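Local structure of diaminopimelate decarboxylase (1TWI) at residues H337-C342 / L379-V384; V351-G356 / R366-D371; F157-N162 / L182-G187; D134-L139 / M190-M195. The protein catalyses the pyridoxal-phosphate-dependent decarboxylation of meso-diaminopimelate to L-lysine, the final step of lysine biosynthesis by the diaminopimelate pathway, and works as a homodimer. All coordinates share one frame; numbering follows the deposited sequence.

Contact 1. Residues H337-C342 / L379-V384; sequences HHIINC and LAIFDV
Ile339 and Ile381 face each other as a non-hydrogen-bonded pair of two antiparallel strands, 339-341 and 379-382, whose axes come within 4.7 Å at an angle of 159°. Ile340 and Ala380, the next pair, exchange both of their N-H...O bonds, and Phe382 N continues the pattern to His338 O. The side chains alternate between two faces of the sheet. On one, Ile339 and Ile381 lie side by side, pointing the same way, with Ile339 CG1 4.0 Å from Ile381 CG1. Leu379 lays CD2 against Asn341 CA; branched aliphatic groups suit this buried face, which Val318 and Ile320 of strand 316-320 help to fill. On the other, the small CB of Ala380 touches both Ile340 CG1 and Cys342 SG, and Ile340 CD1 meets the rim of the Phe382 ring at CE1, 3.8 Å away. His338 turns its edge to a face of that ring in a T-shaped pair, the planes at 83°, and holds ND1 3.8 Å above the ring centre. Its chi1 of -174° sets CG beside the carbonyl carbon, and the two side chains point the same way. Beyond the His338-Phe382 bond, His337 adds another: ND1 donates to Phe382 O at 2.9 Å, and the oxygen lies in the imidazole plane. A water joins His338 N to Asp383 OD2, which also forms a salt bridge with Lys257. Since ND1 of His337 is the donor, its proton sits on that nitrogen; the side chain lies about 3 Å from that of Arg329, inferred to bind substrate. His338 ND1, in contrast, is buried over the phenyl ring without a polar partner.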
loop_
_atom_site.group_PDB
_atom_site.type_symbol
_atom_site.label_atom_id
_atom_site.label_comp_id
_atom_site.label_asym_id
_atom_site.label_seq_id
_atom_site.Cartn_x
_atom_site.Cartn_y
_atom_site.Cartn_z
ATOM N N HIS A 337 -5.229 -10.783 -12.091
ATOM C CA HIS A 337 -6.031 -9.883 -12.913
ATOM C C HIS A 337 -5.751 -10.279 -14.372
ATOM O O HIS A 337 -4.629 -10.567 -14.707
ATOM C CB HIS A 337 -5.663 -8.400 -12.774
ATOM C CG HIS A 337 -6.022 -7.817 -11.442
ATOM N ND1 HIS A 337 -7.121 -7.000 -11.249
ATOM C CD2 HIS A 337 -5.427 -7.950 -10.233
ATOM C CE1 HIS A 337 -7.182 -6.654 -9.971
ATOM N NE2 HIS A 337 -6.166 -7.221 -9.333
ATOM N N HIS A 338 -6.789 -10.326 -15.194
ATOM C CA HIS A 338 -6.675 -10.620 -16.622
ATOM C C HIS A 338 -5.972 -9.395 -17.287
ATOM O O HIS A 338 -6.225 -8.254 -16.942
ATOM C CB HIS A 338 -8.085 -10.794 -17.188
ATOM C CG HIS A 338 -8.090 -11.248 -18.604
ATOM N ND1 HIS A 338 -8.834 -10.617 -19.587
ATOM C CD2 HIS A 338 -7.414 -12.248 -19.220
ATOM C CE1 HIS A 338 -8.622 -11.217 -20.751
ATOM N NE2 HIS A 338 -7.757 -12.204 -20.556
ATOM N N ILE A 339 -5.081 -9.651 -18.224
ATOM C CA ILE A 339 -4.333 -8.592 -18.879
ATOM C C ILE A 339 -4.300 -8.878 -20.381
ATOM O O ILE A 339 -4.092 -10.019 -20.769
ATOM C CB ILE A 339 -2.858 -8.569 -18.355
ATOM C CG1 ILE A 339 -2.848 -8.235 -16.848
ATOM C CG2 ILE A 339 -1.983 -7.522 -19.124
ATOM C CD1 ILE A 339 -1.484 -8.509 -16.164
ATOM N N ILE A 340 -4.492 -7.850 -21.213
ATOM C CA ILE A 340 -4.424 -7.998 -22.668
ATOM C C ILE A 340 -3.662 -6.823 -23.307
ATOM O O ILE A 340 -3.416 -5.769 -22.691
ATOM C CB ILE A 340 -5.823 -7.947 -23.342
ATOM C CG1 ILE A 340 -6.412 -6.535 -23.159
ATOM C CG2 ILE A 340 -6.805 -9.032 -22.726
ATOM C CD1 ILE A 340 -7.819 -6.395 -23.802
ATOM N N ASN A 341 -3.299 -7.021 -24.567
ATOM C CA ASN A 341 -2.699 -5.962 -25.347
ATOM C C ASN A 341 -3.957 -5.287 -25.897
ATOM O O ASN A 341 -4.906 -5.966 -26.291
ATOM C CB ASN A 341 -1.915 -6.542 -26.523
ATOM C CG ASN A 341 -1.026 -5.506 -27.196
ATOM O OD1 ASN A 341 -1.404 -4.321 -27.327
ATOM N ND2 ASN A 341 0.152 -5.946 -27.640
ATOM N N CYS A 342 -3.999 -3.966 -25.910
ATOM C CA CYS A 342 -5.160 -3.284 -26.493
ATOM C C CYS A 342 -5.216 -3.419 -28.007
ATOM O O CYS A 342 -6.215 -3.056 -28.600
ATOM C CB CYS A 342 -5.134 -1.784 -26.164
ATOM S SG CYS A 342 -5.613 -1.505 -24.403
ATOM N N LEU A 379 -1.218 -1.840 -22.595
ATOM C CA LEU A 379 -1.812 -3.042 -22.063
ATOM C C LEU A 379 -2.968 -2.603 -21.148
ATOM O O LEU A 379 -2.893 -1.521 -20.544
ATOM C CB LEU A 379 -0.817 -3.845 -21.207
ATOM C CG LEU A 379 0.528 -4.232 -21.818
ATOM C CD1 LEU A 379 1.219 -5.188 -20.850
ATOM C CD2 LEU A 379 0.296 -4.965 -23.183
ATOM N N ALA A 380 -4.031 -3.414 -21.061
ATOM C CA ALA A 380 -5.136 -3.131 -20.159
ATOM C C ALA A 380 -5.170 -4.230 -19.071
ATOM O O ALA A 380 -5.181 -5.469 -19.369
ATOM C CB ALA A 380 -6.469 -3.117 -20.932
ATOM N N ILE A 381 -5.210 -3.795 -17.817
ATOM C CA ILE A 381 -5.283 -4.733 -16.700
ATOM C C ILE A 381 -6.723 -4.613 -16.262
ATOM O O ILE A 381 -7.200 -3.534 -15.848
ATOM C CB ILE A 381 -4.321 -4.282 -15.565
ATOM C CG1 ILE A 381 -2.868 -4.291 -16.100
ATOM C CG2 ILE A 381 -4.431 -5.257 -14.334
ATOM C CD1 ILE A 381 -1.893 -3.323 -15.217
ATOM N N PHE A 382 -7.433 -5.732 -16.332
ATOM C CA PHE A 382 -8.854 -5.763 -15.988
ATOM C C PHE A 382 -9.219 -5.784 -14.514
ATOM O O PHE A 382 -8.449 -6.220 -13.678
ATOM C CB PHE A 382 -9.522 -7.026 -16.549
ATOM C CG PHE A 382 -9.842 -6.966 -18.030
ATOM C CD1 PHE A 382 -8.959 -6.341 -18.926
ATOM C CD2 PHE A 382 -10.975 -7.596 -18.522
ATOM C CE1 PHE A 382 -9.216 -6.370 -20.306
ATOM C CE2 PHE A 382 -11.262 -7.642 -19.914
ATOM C CZ PHE A 382 -10.373 -7.027 -20.794
ATOM N N ASP A 383 -10.437 -5.323 -14.246
ATOM C CA ASP A 383 -11.075 -5.475 -12.952
ATOM C C ASP A 383 -10.312 -4.778 -11.819
ATOM O O ASP A 383 -10.029 -5.369 -10.785
ATOM C CB ASP A 383 -11.196 -6.984 -12.701
ATOM C CG ASP A 383 -12.004 -7.692 -13.796
ATOM O OD1 ASP A 383 -13.077 -7.152 -14.164
ATOM O OD2 ASP A 383 -11.590 -8.766 -14.300
ATOM N N VAL A 384 -10.000 -3.516 -12.034
ATOM C CA VAL A 384 -9.276 -2.759 -11.023
ATOM C C VAL A 384 -10.155 -1.643 -10.451
ATOM O O VAL A 384 -9.640 -0.666 -9.875
ATOM C CB VAL A 384 -8.048 -2.131 -11.646
ATOM C CG1 VAL A 384 -6.973 -3.202 -11.982
ATOM C CG2 VAL A 384 -8.481 -1.325 -12.953
HETATM O O HOH W 1 -9.312 -10.134 -13.976
#

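Contact 2. Residues V351-G356 / R366-D371; sequences VSIAGG and RDRELD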
loop_
_atom_site.group_PDB
_atom_site.type_symbol
_atom_site.label_atom_id
_atom_site.label_comp_id
_atom_site.label_asym_id
_atom_site.label_seq_id
_atom_site.Cartn_x
_atom_site.Cartn_y
_atom_site.Cartn_z
ATOM N N VAL A 351 4.569 -13.812 -21.896
ATOM C CA VAL A 351 5.444 -12.841 -21.239
ATOM C C VAL A 351 4.988 -12.581 -19.801
ATOM O O VAL A 351 3.875 -12.945 -19.431
ATOM C CB VAL A 351 5.429 -11.433 -21.949
ATOM C CG1 VAL A 351 5.925 -11.511 -23.387
ATOM C CG2 VAL A 351 4.007 -10.853 -21.916
ATOM N N SER A 352 5.855 -11.945 -19.008
ATOM C CA SER A 352 5.524 -11.548 -17.636
ATOM C C SER A 352 5.485 -10.002 -17.704
ATOM O O SER A 352 6.245 -9.384 -18.441
ATOM C CB SER A 352 6.580 -12.057 -16.662
ATOM O OG SER A 352 6.501 -13.485 -16.551
ATOM N N ILE A 353 4.566 -9.382 -16.979
ATOM C CA ILE A 353 4.376 -7.932 -17.096
ATOM C C ILE A 353 4.734 -7.262 -15.778
ATOM O O ILE A 353 4.181 -7.622 -14.749
ATOM C CB ILE A 353 2.867 -7.561 -17.380
ATOM C CG1 ILE A 353 2.364 -8.127 -18.744
ATOM C CG2 ILE A 353 2.726 -6.060 -17.505
ATOM C CD1 ILE A 353 1.829 -9.502 -18.685
ATOM N N ALA A 354 5.613 -6.280 -15.818
ATOM C CA ALA A 354 6.028 -5.583 -14.582
ATOM C C ALA A 354 5.967 -4.065 -14.671
ATOM O O ALA A 354 6.084 -3.493 -15.760
ATOM C CB ALA A 354 7.489 -5.971 -14.251
ATOM N N GLY A 355 5.848 -3.424 -13.498
ATOM C CA GLY A 355 5.878 -1.976 -13.440
ATOM C C GLY A 355 7.350 -1.611 -13.224
ATOM O O GLY A 355 8.215 -2.491 -13.228
ATOM N N GLY A 356 7.653 -0.329 -13.032
ATOM C CA GLY A 356 9.044 0.057 -12.844
ATOM C C GLY A 356 9.544 0.311 -11.411
ATOM O O GLY A 356 10.617 0.918 -11.229
ATOM N N ARG A 366 2.431 -13.075 -14.529
ATOM C CA ARG A 366 3.542 -13.896 -15.011
ATOM C C ARG A 366 3.050 -14.961 -16.029
ATOM O O ARG A 366 1.915 -15.482 -15.931
ATOM C CB ARG A 366 4.187 -14.597 -13.808
ATOM C CG ARG A 366 4.844 -13.675 -12.795
ATOM C CD ARG A 366 5.300 -14.472 -11.564
ATOM N NE ARG A 366 6.222 -13.717 -10.691
ATOM C CZ ARG A 366 5.856 -12.766 -9.816
ATOM N NH1 ARG A 366 4.576 -12.418 -9.669
ATOM N NH2 ARG A 366 6.775 -12.160 -9.060
ATOM N N ASP A 367 3.893 -15.252 -17.015
ATOM C CA ASP A 367 3.566 -16.258 -18.000
ATOM C C ASP A 367 2.201 -16.049 -18.613
ATOM O O ASP A 367 1.398 -16.964 -18.657
ATOM C CB ASP A 367 3.651 -17.625 -17.334
ATOM C CG ASP A 367 5.027 -17.865 -16.715
ATOM O OD1 ASP A 367 5.103 -18.492 -15.653
ATOM O OD2 ASP A 367 6.051 -17.402 -17.281
ATOM N N ARG A 368 1.924 -14.830 -19.065
ATOM C CA ARG A 368 0.654 -14.546 -19.684
ATOM C C ARG A 368 0.750 -14.590 -21.194
ATOM O O ARG A 368 1.694 -14.067 -21.782
ATOM C CB ARG A 368 0.182 -13.145 -19.265
ATOM C CG ARG A 368 0.066 -13.005 -17.741
ATOM C CD ARG A 368 -1.011 -13.978 -17.106
ATOM N NE ARG A 368 -1.270 -13.535 -15.740
ATOM C CZ ARG A 368 -2.160 -12.603 -15.392
ATOM N NH1 ARG A 368 -2.908 -12.010 -16.316
ATOM N NH2 ARG A 368 -2.293 -12.261 -14.109
ATOM N N GLU A 369 -0.249 -15.171 -21.838
ATOM C CA GLU A 369 -0.251 -15.193 -23.298
ATOM C C GLU A 369 -0.910 -13.915 -23.753
ATOM O O GLU A 369 -2.082 -13.645 -23.445
ATOM C CB GLU A 369 -1.044 -16.376 -23.864
ATOM C CG GLU A 369 -1.019 -16.398 -25.384
ATOM C CD GLU A 369 -1.603 -17.702 -26.011
ATOM O OE1 GLU A 369 -2.810 -17.963 -25.875
ATOM O OE2 GLU A 369 -0.838 -18.453 -26.633
ATOM N N LEU A 370 -0.185 -13.115 -24.510
ATOM C CA LEU A 370 -0.789 -11.880 -24.987
ATOM C C LEU A 370 -0.484 -11.714 -26.486
ATOM O O LEU A 370 0.482 -12.292 -26.977
ATOM C CB LEU A 370 -0.163 -10.656 -24.271
ATOM C CG LEU A 370 -0.002 -10.578 -22.757
ATOM C CD1 LEU A 370 0.279 -9.138 -22.465
ATOM C CD2 LEU A 370 -1.164 -11.076 -21.987
ATOM N N ASP A 371 -1.278 -10.917 -27.180
ATOM C CA ASP A 371 -0.924 -10.579 -28.566
ATOM C C ASP A 371 0.430 -9.877 -28.456
ATOM O O ASP A 371 0.654 -9.053 -27.547
ATOM C CB ASP A 371 -1.950 -9.646 -29.214
ATOM C CG ASP A 371 -3.236 -10.391 -29.624
ATOM O OD1 ASP A 371 -3.837 -10.993 -28.718
ATOM O OD2 ASP A 371 -3.639 -10.381 -30.831
HETATM O O HOH W 2 6.647 -15.108 -18.663
#
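Val351 O accepts the N-H of Arg368 at 2.7 Å, and Val351 N donates in return to Arg368 O at 2.9 Å, which makes the two residues a hydrogen-bonded antiparallel pair. Asp367 and Arg368 both face Val351, a G1 beta bulge in the hairpin formed by strands 348-354 and 363-371. Asp367 occupies the bulge position with both backbone angles positive, and the chain turns a corner there, so that strands 351-354 and 368-371 run at 88° to one another. Ser352 packs against Arg366 and Asp367: its small side chain fits against the Arg366 backbone, with OG 3.4 Å from Arg366 CA, and its hydroxyl shares a hydrogen bond with a water that donates to Asp367 OD2. An acidic side chain can thus stay at the exposed bend while remaining tied to the neighbouring strand through solvent. Val351 and Ile353 make apolar contacts with Arg368 and Leu370. Val351 CG2 meets Leu370 CG at 4.1 Å, the two side chains crossing at about a right angle, and Ile353 CD1 reaches both Leu370 CD1 and the aliphatic start of Arg368. A long, flexible arginine serves two purposes here, lending CB and CG to the hydrophobic cluster while its guanidinium leaves for a different partner, NH1 bonding to His337 O. Just past the end of the first strand, Gly355 O accepts from Lys179 and Asn113 of the second subunit, placing this end of the hairpin at the dimer interface. Within the apolar cluster, Arg368 CG sits 4.0 Å from Ile353 CD1.

Contact 3. Residues F157-N162 / L182-G187; sequences FRINPN and LDVESG
A beta-alpha-beta unit of the pyridoxal-binding domain brings together strands 153-160 and 182-183, with helix 169-177 between them, and here Ile159 pairs with Leu182 and Asn160 with Asp183 in parallel register. Three backbone bonds join the edges: Leu182 N to Arg158 O, Asn160 N to Leu182 O, and Val184 N to Asn160 O. A water extends the pairing, donating to Asn160 O and accepting from Glu185 N. Leu182 sets CD1 at the edge of the Phe157 ring, 3.7 Å from CD2, and Val184 lays CG2 against Ile159 CB at 3.7 Å; these branched and aromatic groups suit the side covered by helices 188-198 and 219-237. Val184 places CG2 there by holding it anti to the carbonyl carbon, with CG1 anti to the backbone N (chi1 166°). The opposite side is polar. Asn160 ND2 donates to Phe180 O and to a second water, which in turn donates to Asp183 OD2. Asp183 OD1 accepts Ser186 N at 2.8 Å, an Asx motif, and takes a second bond from Ser186 OG at 2.6 Å. The motif accompanies a type I turn from Val184 to Gly187, in which Gly187 N bonds to Val184 O. Gly187 has positive phi (92°) at the N-cap of the next helix, where a side chain would collide with the preceding carbonyl oxygen. Asn162 and Glu185 cross obliquely, Asn162 OD1 lying 3.4 Å from Glu185 CG. Arg158 touches the bound pyridoxal phosphate, and parallel barrel strands with the cofactor close by are as in the TIM-barrel fold of this decarboxylase family.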
loop_
_atom_site.group_PDB
_atom_site.type_symbol
_atom_site.label_atom_id
_atom_site.label_comp_id
_atom_site.label_asym_id
_atom_site.label_seq_id
_atom_site.Cartn_x
_atom_site.Cartn_y
_atom_site.Cartn_z
ATOM N N PHE A 157 -25.582 -3.507 15.787
ATOM C CA PHE A 157 -24.475 -4.180 16.418
ATOM C C PHE A 157 -23.846 -5.146 15.467
ATOM O O PHE A 157 -24.545 -5.989 14.884
ATOM C CB PHE A 157 -25.001 -4.932 17.687
ATOM C CG PHE A 157 -25.514 -4.001 18.732
ATOM C CD1 PHE A 157 -26.747 -3.376 18.583
ATOM C CD2 PHE A 157 -24.682 -3.623 19.774
ATOM C CE1 PHE A 157 -27.142 -2.350 19.467
ATOM C CE2 PHE A 157 -25.067 -2.593 20.667
ATOM C CZ PHE A 157 -26.272 -1.968 20.515
ATOM N N ARG A 158 -22.532 -5.036 15.285
ATOM C CA ARG A 158 -21.840 -5.970 14.377
ATOM C C ARG A 158 -21.553 -7.208 15.229
ATOM O O ARG A 158 -20.815 -7.146 16.198
ATOM C CB ARG A 158 -20.507 -5.389 13.872
ATOM C CG ARG A 158 -19.725 -6.386 13.035
ATOM C CD ARG A 158 -18.459 -5.767 12.390
ATOM N NE ARG A 158 -17.855 -6.716 11.439
ATOM C CZ ARG A 158 -16.877 -6.415 10.598
ATOM N NH1 ARG A 158 -16.370 -5.186 10.585
ATOM N NH2 ARG A 158 -16.410 -7.346 9.767
ATOM N N ILE A 159 -22.149 -8.326 14.854
ATOM C CA ILE A 159 -21.986 -9.565 15.609
ATOM C C ILE A 159 -21.172 -10.597 14.843
ATOM O O ILE A 159 -21.140 -10.577 13.604
ATOM C CB ILE A 159 -23.367 -10.212 15.891
ATOM C CG1 ILE A 159 -24.091 -10.520 14.537
ATOM C CG2 ILE A 159 -24.342 -9.201 16.555
ATOM C CD1 ILE A 159 -25.524 -11.209 14.722
ATOM N N ASN A 160 -20.563 -11.529 15.583
ATOM C CA ASN A 160 -19.799 -12.640 14.997
ATOM C C ASN A 160 -20.643 -13.863 15.374
ATOM O O ASN A 160 -20.515 -14.379 16.466
ATOM C CB ASN A 160 -18.449 -12.689 15.655
ATOM C CG ASN A 160 -17.700 -11.409 15.436
ATOM O OD1 ASN A 160 -17.940 -10.738 14.432
ATOM N ND2 ASN A 160 -16.787 -11.070 16.329
ATOM N N PRO A 161 -21.535 -14.282 14.480
ATOM C CA PRO A 161 -22.455 -15.418 14.659
ATOM C C PRO A 161 -21.734 -16.723 14.802
ATOM O O PRO A 161 -20.554 -16.847 14.443
ATOM C CB PRO A 161 -23.373 -15.334 13.437
ATOM C CG PRO A 161 -22.483 -14.769 12.377
ATOM C CD PRO A 161 -21.502 -13.823 13.083
ATOM N N ASN A 162 -22.465 -17.701 15.329
ATOM C CA ASN A 162 -21.887 -18.973 15.611
ATOM C C ASN A 162 -21.870 -19.892 14.354
ATOM O O ASN A 162 -22.558 -20.904 14.319
ATOM C CB ASN A 162 -22.702 -19.584 16.758
ATOM C CG ASN A 162 -21.964 -20.709 17.455
ATOM O OD1 ASN A 162 -22.572 -21.508 18.181
ATOM N ND2 ASN A 162 -20.648 -20.775 17.250
ATOM N N LEU A 182 -18.790 -8.319 17.846
ATOM C CA LEU A 182 -19.250 -8.760 19.172
ATOM C C LEU A 182 -19.562 -10.227 19.092
ATOM O O LEU A 182 -20.470 -10.634 18.343
ATOM C CB LEU A 182 -20.520 -7.992 19.542
ATOM C CG LEU A 182 -20.296 -6.472 19.580
ATOM C CD1 LEU A 182 -21.644 -5.732 19.524
ATOM C CD2 LEU A 182 -19.601 -6.076 20.884
ATOM N N ASP A 183 -18.761 -11.021 19.810
ATOM C CA ASP A 183 -18.930 -12.469 19.770
ATOM C C ASP A 183 -20.341 -12.854 20.262
ATOM O O ASP A 183 -20.793 -12.400 21.337
ATOM C CB ASP A 183 -17.877 -13.148 20.629
ATOM C CG ASP A 183 -17.856 -14.651 20.415
ATOM O OD1 ASP A 183 -18.323 -15.387 21.301
ATOM O OD2 ASP A 183 -17.413 -15.094 19.338
ATOM N N VAL A 184 -21.054 -13.641 19.466
ATOM C CA VAL A 184 -22.379 -14.075 19.879
ATOM C C VAL A 184 -22.301 -15.257 20.879
ATOM O O VAL A 184 -22.955 -15.243 21.931
ATOM C CB VAL A 184 -23.222 -14.563 18.681
ATOM C CG1 VAL A 184 -24.509 -15.349 19.200
ATOM C CG2 VAL A 184 -23.691 -13.349 17.812
ATOM N N GLU A 185 -21.511 -16.265 20.550
ATOM C CA GLU A 185 -21.512 -17.481 21.371
ATOM C C GLU A 185 -21.185 -17.319 22.824
ATOM O O GLU A 185 -21.874 -17.916 23.684
ATOM C CB GLU A 185 -20.601 -18.567 20.766
ATOM C CG GLU A 185 -21.270 -19.920 20.896
ATOM C CD GLU A 185 -20.322 -21.130 20.724
ATOM O OE1 GLU A 185 -20.801 -22.273 21.020
ATOM O OE2 GLU A 185 -19.150 -20.927 20.306
ATOM N N SER A 186 -20.153 -16.518 23.109
ATOM C CA SER A 186 -19.714 -16.266 24.482
ATOM C C SER A 186 -20.673 -15.341 25.246
ATOM O O SER A 186 -20.460 -15.106 26.433
ATOM C CB SER A 186 -18.335 -15.614 24.450
ATOM O OG SER A 186 -18.430 -14.351 23.733
ATOM N N GLY A 187 -21.705 -14.814 24.563
ATOM C CA GLY A 187 -22.663 -13.921 25.207
ATOM C C GLY A 187 -22.376 -12.421 25.138
ATOM O O GLY A 187 -23.154 -11.602 25.669
HETATM O O HOH W 3 -20.416 -16.680 17.980
HETATM O O HOH W 4 -15.800 -13.537 17.879
#

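Contact 4. Residues D134-L139 / M190-M195; sequences DSISEL and MKAIKM
Ile136 and Ala192 stand where helices 136-149 and 188-198 come nearest in this contact, their CA atoms 5.8 Å apart. Apolar contacts make up the join, and no hydrogen bond crosses it. The CG1-CD1 arm of Ile136 meets Ala192 CB through CG1 at 3.7 Å and Lys191 CE through CD1 at 3.7 Å, while its CG2 methyl meets Met195 CE at 3.6 Å. The side chain crosses those of Met195 and Lys191 at about a right angle. A beta-branched residue suits this place because its two methyls and one methylene meet three neighbours, and alanine suits the facing position because its single methyl admits the isoleucine close to the helix. Met195, bent at chi3 (34°), brings its terminal methyl onto Ile136, and the unbranched chain lets SD follow 3.9 Å from the same CG2. Leu139, one turn further on, lays CD2 3.3 Å from Ala192 O and 4.1 Å from Met195 CB; it also reaches Phe157 in strand 153-160. The polar bonds of residues 134-139 are local or run to other parts. Ser135 is the N-cap of helix 136-149, its OG accepting Glu138 N at 3.1 Å. Glu138 bonds to Asp134 N through OE1 and to Lys115 through OE2, a salt bridge, and Asp134 OD1 forms another with Lys310 of the second subunit. Between these two segments of helices 136-149 and 188-198, outside the barrel, the contacts are therefore those of aliphatic groups, one of them against the carbonyl Ala192 O, and carry little directional demand.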
loop_
_atom_site.group_PDB
_atom_site.type_symbol
_atom_site.label_atom_id
_atom_site.label_comp_id
_atom_site.label_asym_id
_atom_site.label_seq_id
_atom_site.Cartn_x
_atom_site.Cartn_y
_atom_site.Cartn_z
ATOM N N ASP A 134 -19.000 -1.960 17.156
ATOM C CA ASP A 134 -18.045 -3.039 17.076
ATOM C C ASP A 134 -17.635 -3.642 18.409
ATOM O O ASP A 134 -17.136 -4.763 18.451
ATOM C CB ASP A 134 -16.799 -2.523 16.341
ATOM C CG ASP A 134 -15.696 -3.565 16.263
ATOM O OD1 ASP A 134 -14.864 -3.664 17.219
ATOM O OD2 ASP A 134 -15.684 -4.311 15.244
ATOM N N SER A 135 -17.821 -2.865 19.479
ATOM C CA SER A 135 -17.396 -3.263 20.816
ATOM C C SER A 135 -18.228 -2.562 21.880
ATOM O O SER A 135 -18.919 -1.542 21.605
ATOM C CB SER A 135 -15.907 -2.890 21.018
ATOM O OG SER A 135 -15.749 -1.485 20.969
ATOM N N ILE A 136 -18.161 -3.083 23.103
ATOM C CA ILE A 136 -18.896 -2.434 24.152
ATOM C C ILE A 136 -18.278 -1.043 24.413
ATOM O O ILE A 136 -18.993 -0.081 24.679
ATOM C CB ILE A 136 -18.921 -3.327 25.410
ATOM C CG1 ILE A 136 -19.884 -4.517 25.086
ATOM C CG2 ILE A 136 -19.413 -2.495 26.606
ATOM C CD1 ILE A 136 -19.806 -5.751 26.063
ATOM N N SER A 137 -16.957 -0.950 24.274
ATOM C CA SER A 137 -16.243 0.316 24.482
ATOM C C SER A 137 -16.842 1.366 23.542
ATOM O O SER A 137 -17.128 2.514 23.946
ATOM C CB SER A 137 -14.769 0.125 24.138
ATOM O OG SER A 137 -14.038 1.331 24.366
ATOM N N GLU A 138 -17.013 0.987 22.267
ATOM C CA GLU A 138 -17.613 1.927 21.299
ATOM C C GLU A 138 -19.054 2.298 21.723
ATOM O O GLU A 138 -19.456 3.468 21.688
ATOM C CB GLU A 138 -17.626 1.327 19.867
ATOM C CG GLU A 138 -18.377 2.239 18.841
ATOM C CD GLU A 138 -18.568 1.558 17.499
ATOM O OE1 GLU A 138 -17.794 0.606 17.212
ATOM O OE2 GLU A 138 -19.476 1.994 16.745
ATOM N N LEU A 139 -19.853 1.302 22.118
ATOM C CA LEU A 139 -21.235 1.595 22.544
ATOM C C LEU A 139 -21.214 2.664 23.667
ATOM O O LEU A 139 -21.977 3.646 23.606
ATOM C CB LEU A 139 -21.963 0.320 23.084
ATOM C CG LEU A 139 -23.377 0.593 23.674
ATOM C CD1 LEU A 139 -24.354 1.011 22.570
ATOM C CD2 LEU A 139 -23.920 -0.661 24.400
ATOM N N MET A 190 -25.092 -10.324 23.134
ATOM C CA MET A 190 -26.335 -10.128 23.894
ATOM C C MET A 190 -26.088 -9.116 25.044
ATOM O O MET A 190 -26.934 -8.263 25.347
ATOM C CB MET A 190 -26.830 -11.462 24.475
ATOM C CG MET A 190 -28.102 -11.339 25.363
ATOM S SD MET A 190 -29.555 -10.899 24.424
ATOM C CE MET A 190 -29.940 -12.506 23.428
ATOM N N LYS A 191 -24.935 -9.229 25.705
ATOM C CA LYS A 191 -24.619 -8.280 26.798
ATOM C C LYS A 191 -24.596 -6.821 26.268
ATOM O O LYS A 191 -25.174 -5.911 26.879
ATOM C CB LYS A 191 -23.271 -8.636 27.405
ATOM C CG LYS A 191 -22.765 -7.736 28.543
ATOM C CD LYS A 191 -21.387 -8.311 28.958
ATOM C CE LYS A 191 -20.414 -7.203 29.364
ATOM N NZ LYS A 191 -20.544 -6.746 30.766
ATOM N N ALA A 192 -23.963 -6.615 25.106
ATOM C CA ALA A 192 -23.886 -5.271 24.541
ATOM C C ALA A 192 -25.270 -4.715 24.212
ATOM O O ALA A 192 -25.588 -3.548 24.502
ATOM C CB ALA A 192 -22.983 -5.261 23.260
ATOM N N ILE A 193 -26.105 -5.524 23.579
ATOM C CA ILE A 193 -27.413 -5.027 23.220
ATOM C C ILE A 193 -28.276 -4.777 24.471
ATOM O O ILE A 193 -29.059 -3.812 24.496
ATOM C CB ILE A 193 -28.133 -6.023 22.239
ATOM C CG1 ILE A 193 -27.371 -6.022 20.901
ATOM C CG2 ILE A 193 -29.633 -5.668 22.078
ATOM C CD1 ILE A 193 -27.807 -7.092 19.984
ATOM N N LYS A 194 -28.171 -5.632 25.490
ATOM C CA LYS A 194 -28.997 -5.381 26.684
ATOM C C LYS A 194 -28.486 -4.093 27.378
ATOM O O LYS A 194 -29.285 -3.323 27.920
ATOM C CB LYS A 194 -28.937 -6.608 27.618
ATOM C CG LYS A 194 -29.965 -7.661 27.187
ATOM C CD LYS A 194 -29.986 -8.870 28.119
ATOM C CE LYS A 194 -31.169 -9.729 27.757
ATOM N NZ LYS A 194 -31.374 -10.839 28.752
ATOM N N MET A 195 -27.166 -3.878 27.350
ATOM C CA MET A 195 -26.599 -2.635 27.899
ATOM C C MET A 195 -27.165 -1.439 27.148
ATOM O O MET A 195 -27.573 -0.431 27.750
ATOM C CB MET A 195 -25.055 -2.617 27.760
ATOM C CG MET A 195 -24.359 -3.585 28.716
ATOM S SD MET A 195 -22.546 -3.364 28.700
ATOM C CE MET A 195 -22.416 -1.525 28.429
#

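The four contacts form two pairs on opposite sides of the chain's centre. Contacts 4 and 3 lie in the pyridoxal-binding barrel, their centres about 10 Å apart: residues 157-162 and 182-187 of contact 3 fall between 134-139 and 190-195 in sequence, so the helices of contact 4 flank the strands of contact 3 along the chain. Contacts 1 and 2 follow later, also about 10 Å apart, and share the mixed sheet; in sequence the hairpin of contact 2 lies between the two strands of contact 1, and the two touch through His337 O and Arg368 NH1. Centres of contacts 1 and 3 are about 41 Å apart. Contacts 2, 3 and 4 touch the second subunit, consistent with a dimer interface that involves both the barrel and the sheet domain.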